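Local coordinates for catalase (Corynebacterium glutamicum atcc 13032, PDB 4B7H) that catalyses the breakdown of hydrogen peroxide to water and oxygen at a haem iron, with NADPH bound as well, and is inhibited by nitric oxide, at the interface of chains A and B and the interface of chains A and C. Residues are numbered along the deposited sequence; one frame, centred on the assembly and turned at random. Chains: chain A/B/C, Catalase.

Contacts 1 and 2 join chain A to two different partners of the catalase tetramer. The centres of their C-alpha atoms lie about 58 Å apart and they have no residue in common. Contact 1 brings the N-terminal loop and helix 50-59 of chain A against the loop at 331-332, helix 343-359 and the short helical turn 364-366 of chain B. Contact 2 pairs the segment leading into strand 439-441 of chain A with strand 423-424 and the loop after it in chain C. Both interfaces are two-fold symmetric, and each patch recurs with the chains exchanged, so together they tie every subunit to more than one neighbour.

Contact 1: the interface of chains A and B. Residues chain A 24-26, 54; chain B 331-332, 357, 365.
The guanidinium of B:Arg365 takes B:Asn332 OD1 at its edge, in plane, while A:Glu54 approaches with its carboxylate plane turned 71° from that of the guanidinium. The edge bond, from NH1 of B:Arg365 to OD1 of B:Asn332, is 2.8 Å long and nearly straight, and should limit rotation of the guanidinium. B:Arg365 NH2 forms a salt bridge across the interface to A:Glu54 OE1 at 3.0 Å, although its N-H does not point at the oxygen. The other carboxylate oxygen, A:Glu54 OE2, lies over the rim of one face of the A:His25 ring and accepts the backbone N-H of A:His25 at 2.8 Å, which probably helps to hold the carboxylate for B:Arg365. A bend at chi2 (-85°) carries the arginine's aliphatic part along A:His25, where B:Arg365 CD rests 3.6 Å from A:His25 CB. The side chains of A:Asn26 and B:Asn332 run antiparallel alongside each other, A:Asn26 CB against B:Asn332 OD1 (3.3 Å), with amide planes nearly parallel (14°). A:Asn26 OD1 covers one face of the A:Arg24 guanidinium toward its rim; A:Arg24 NH2 comes 3.1 Å from B:Gly331 O, but its N-H points away. The patch thus combines the B:Arg365-A:Glu54 ion pair with side-chain packing. Water extends it: one molecule joins the carbonyl oxygens of A:His25 and B:Arg365, and another lies 3.0 Å from B:Arg357 NE and 3.1 Å from A:Glu54 O.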
loop_
_atom_site.group_PDB
_atom_site.type_symbol
_atom_site.label_atom_id
_atom_site.label_comp_id
_atom_site.label_asym_id
_atom_site.label_seq_id
_atom_site.Cartn_x
_atom_site.Cartn_y
_atom_site.Cartn_z
ATOM N N ARG A 24 21.744 8.478 10.844
ATOM C CA ARG A 24 20.865 7.593 10.084
ATOM C C ARG A 24 19.641 7.251 10.923
ATOM O O ARG A 24 19.547 7.620 12.097
ATOM C CB ARG A 24 21.597 6.320 9.653
ATOM C CG ARG A 24 22.764 6.597 8.726
ATOM C CD ARG A 24 23.116 5.393 7.852
ATOM N NE ARG A 24 22.950 4.122 8.548
ATOM C CZ ARG A 24 23.892 3.525 9.270
ATOM N NH1 ARG A 24 25.088 4.082 9.415
ATOM N NH2 ARG A 24 23.633 2.360 9.847
ATOM N N HIS A 25 18.697 6.536 10.331
ATOM C CA HIS A 25 17.453 6.249 11.031
ATOM C C HIS A 25 17.595 5.183 12.116
ATOM O O HIS A 25 16.686 5.006 12.922
ATOM C CB HIS A 25 16.344 5.936 10.028
ATOM C CG HIS A 25 16.062 7.072 9.099
ATOM N ND1 HIS A 25 15.295 6.940 7.960
ATOM C CD2 HIS A 25 16.445 8.371 9.148
ATOM C CE1 HIS A 25 15.211 8.111 7.353
ATOM N NE2 HIS A 25 15.901 8.997 8.055
ATOM N N ASN A 26 18.739 4.496 12.151
ATOM C CA ASN A 26 19.065 3.617 13.280
ATOM C C ASN A 26 19.769 4.381 14.403
ATOM O O ASN A 26 20.054 3.821 15.454
ATOM C CB ASN A 26 19.932 2.426 12.846
ATOM C CG ASN A 26 21.381 2.814 12.609
ATOM O OD1 ASN A 26 21.672 3.916 12.135
ATOM N ND2 ASN A 26 22.304 1.913 12.954
ATOM N N GLU A 54 19.329 5.125 2.042
ATOM C CA GLU A 54 18.262 5.416 2.993
ATOM C C GLU A 54 17.642 6.794 2.707
ATOM O O GLU A 54 16.415 6.967 2.736
ATOM C CB GLU A 54 18.809 5.350 4.418
ATOM C CG GLU A 54 17.787 5.553 5.509
ATOM C CD GLU A 54 18.371 5.225 6.863
ATOM O OE1 GLU A 54 18.430 4.029 7.217
ATOM O OE2 GLU A 54 18.795 6.157 7.574
ATOM N N GLY B 331 22.310 -3.938 7.922
ATOM C CA GLY B 331 22.796 -2.601 7.613
ATOM C C GLY B 331 22.762 -1.655 8.798
ATOM O O GLY B 331 23.326 -0.550 8.740
ATOM N N ASN B 332 22.106 -2.077 9.876
ATOM C CA ASN B 332 22.154 -1.330 11.126
ATOM C C ASN B 332 23.484 -1.565 11.822
ATOM O O ASN B 332 23.562 -2.283 12.817
ATOM C CB ASN B 332 20.999 -1.712 12.050
ATOM C CG ASN B 332 19.678 -1.178 11.566
ATOM O OD1 ASN B 332 19.627 -0.175 10.849
ATOM N ND2 ASN B 332 18.598 -1.835 11.956
ATOM N N ARG B 357 10.594 -1.277 3.977
ATOM C CA ARG B 357 9.856 -0.122 3.460
ATOM C C ARG B 357 8.513 -0.540 2.854
ATOM O O ARG B 357 7.522 0.193 2.950
ATOM C CB ARG B 357 10.699 0.652 2.440
ATOM C CG ARG B 357 11.906 1.346 3.051
ATOM C CD ARG B 357 12.910 1.853 1.996
ATOM N NE ARG B 357 14.141 2.260 2.667
ATOM C CZ ARG B 357 15.374 1.858 2.363
ATOM N NH1 ARG B 357 15.620 1.069 1.315
ATOM N NH2 ARG B 357 16.381 2.273 3.121
ATOM N N ARG B 365 10.793 2.920 10.691
ATOM C CA ARG B 365 11.832 3.232 11.671
ATOM C C ARG B 365 11.277 3.955 12.891
ATOM O O ARG B 365 11.929 4.016 13.935
ATOM C CB ARG B 365 12.907 4.124 11.042
ATOM C CG ARG B 365 13.685 3.491 9.905
ATOM C CD ARG B 365 14.857 2.671 10.391
ATOM N NE ARG B 365 15.724 2.301 9.280
ATOM C CZ ARG B 365 16.888 1.683 9.426
ATOM N NH1 ARG B 365 17.310 1.360 10.641
ATOM N NH2 ARG B 365 17.612 1.372 8.356
HETATM O O HOH W 1 14.309 4.983 3.926
HETATM O O HOH W 2 14.111 5.755 14.106
#

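Contact 2: the interface of chains A and C. Residues chain A 437-439; chain C 424, 431, 434.
The loop residues A:Thr437 and A:Asp438, with A:Leu439 at the start of strand 439-441, meet strand 423-424 of chain C and the loop that carries C:Asn431 and C:Pro434. C:Asn431 is the centre of the patch: its side-chain amide engages a carboxylate and a backbone N-H of chain A together. C:Asn431 ND2 donates to A:Asp438 OD1 at 2.9 Å, where the carboxylate oxygen offers its anti lone pair, the one pointing away from the other carboxylate oxygen. The carboxylate and amide planes are turned 47° apart, and the two side chains cross at about a right angle. On the other end of the amide, C:Asn431 OD1 accepts the backbone N-H of A:Leu439 at 2.9 Å. That donor stands above the carbonyl plane, 50° out of it, instead of lying on a lone pair. These two bonds use both polar ends of the amide and should fix its rotation about chi2. C:Asn431 reaches this position with CG between its own backbone N and carbonyl carbon (chi1 57°).

Around the amide, apolar contacts mix with weak polar ones. CD1 of A:Leu439 lies against C:Asn431 CB at 3.7 Å, the two side chains crossing obliquely. The C:Gln424 chain is bent at chi2, and its CG comes 4.0 Å from A:Asp438 CB. The amide nitrogen C:Gln424 NE2 makes a weak hydrogen bond to A:Leu439 O at 3.3 Å and another weak one to C:Asn431 OD1 within its own chain. At the opposite end, C:Pro434 CD packs 3.7 Å from the carbonyl oxygen of A:Thr437.

The site is built from the late part of both chains, after 3-10 helix 368-370 and before helix 454-463, where long loops with short strands link one subunit to the next.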
loop_
_atom_site.group_PDB
_atom_site.type_symbol
_atom_site.label_atom_id
_atom_site.label_comp_id
_atom_site.label_asym_id
_atom_site.label_seq_id
_atom_site.Cartn_x
_atom_site.Cartn_y
_atom_site.Cartn_z
ATOM N N THR A 437 -42.430 0.140 4.159
ATOM C CA THR A 437 -41.919 -1.041 4.843
ATOM C C THR A 437 -40.942 -1.862 3.994
ATOM O O THR A 437 -40.507 -2.929 4.425
ATOM C CB THR A 437 -43.080 -1.957 5.252
ATOM O OG1 THR A 437 -43.805 -2.346 4.078
ATOM C CG2 THR A 437 -44.018 -1.235 6.203
ATOM N N ASP A 438 -40.598 -1.374 2.799
ATOM C CA ASP A 438 -39.795 -2.155 1.854
ATOM C C ASP A 438 -38.484 -1.479 1.482
ATOM O O ASP A 438 -38.400 -0.247 1.470
ATOM C CB ASP A 438 -40.566 -2.368 0.547
ATOM C CG ASP A 438 -41.846 -3.145 0.735
ATOM O OD1 ASP A 438 -41.873 -4.084 1.555
ATOM O OD2 ASP A 438 -42.835 -2.812 0.053
ATOM N N LEU A 439 -37.479 -2.285 1.141
ATOM C CA LEU A 439 -36.287 -1.754 0.487
ATOM C C LEU A 439 -36.748 -1.203 -0.856
ATOM O O LEU A 439 -37.380 -1.920 -1.642
ATOM C CB LEU A 439 -35.216 -2.833 0.261
ATOM C CG LEU A 439 -34.381 -3.323 1.454
ATOM C CD1 LEU A 439 -35.148 -4.350 2.278
ATOM C CD2 LEU A 439 -33.039 -3.893 1.003
ATOM N N GLN C 424 -39.768 -1.201 -5.307
ATOM C CA GLN C 424 -39.097 -2.220 -4.509
ATOM C C GLN C 424 -37.799 -2.713 -5.148
ATOM O O GLN C 424 -37.758 -3.057 -6.336
ATOM C CB GLN C 424 -40.050 -3.386 -4.201
ATOM C CG GLN C 424 -39.722 -4.120 -2.899
ATOM C CD GLN C 424 -38.630 -5.162 -3.041
ATOM O OE1 GLN C 424 -38.655 -5.995 -3.956
ATOM N NE2 GLN C 424 -37.676 -5.142 -2.117
ATOM N N ASN C 431 -38.166 -8.083 0.231
ATOM C CA ASN C 431 -38.121 -8.235 1.685
ATOM C C ASN C 431 -39.408 -8.778 2.289
ATOM O O ASN C 431 -40.499 -8.531 1.772
ATOM C CB ASN C 431 -37.745 -6.917 2.367
ATOM C CG ASN C 431 -38.690 -5.788 2.014
ATOM O OD1 ASN C 431 -38.454 -5.064 1.054
ATOM N ND2 ASN C 431 -39.776 -5.639 2.782
ATOM N N PRO C 434 -40.582 -6.231 8.041
ATOM C CA PRO C 434 -39.444 -5.901 8.915
ATOM C C PRO C 434 -39.784 -6.006 10.407
ATOM O O PRO C 434 -38.869 -5.920 11.232
ATOM C CB PRO C 434 -39.143 -4.444 8.560
ATOM C CG PRO C 434 -40.476 -3.899 8.115
ATOM C CD PRO C 434 -41.147 -5.036 7.389
#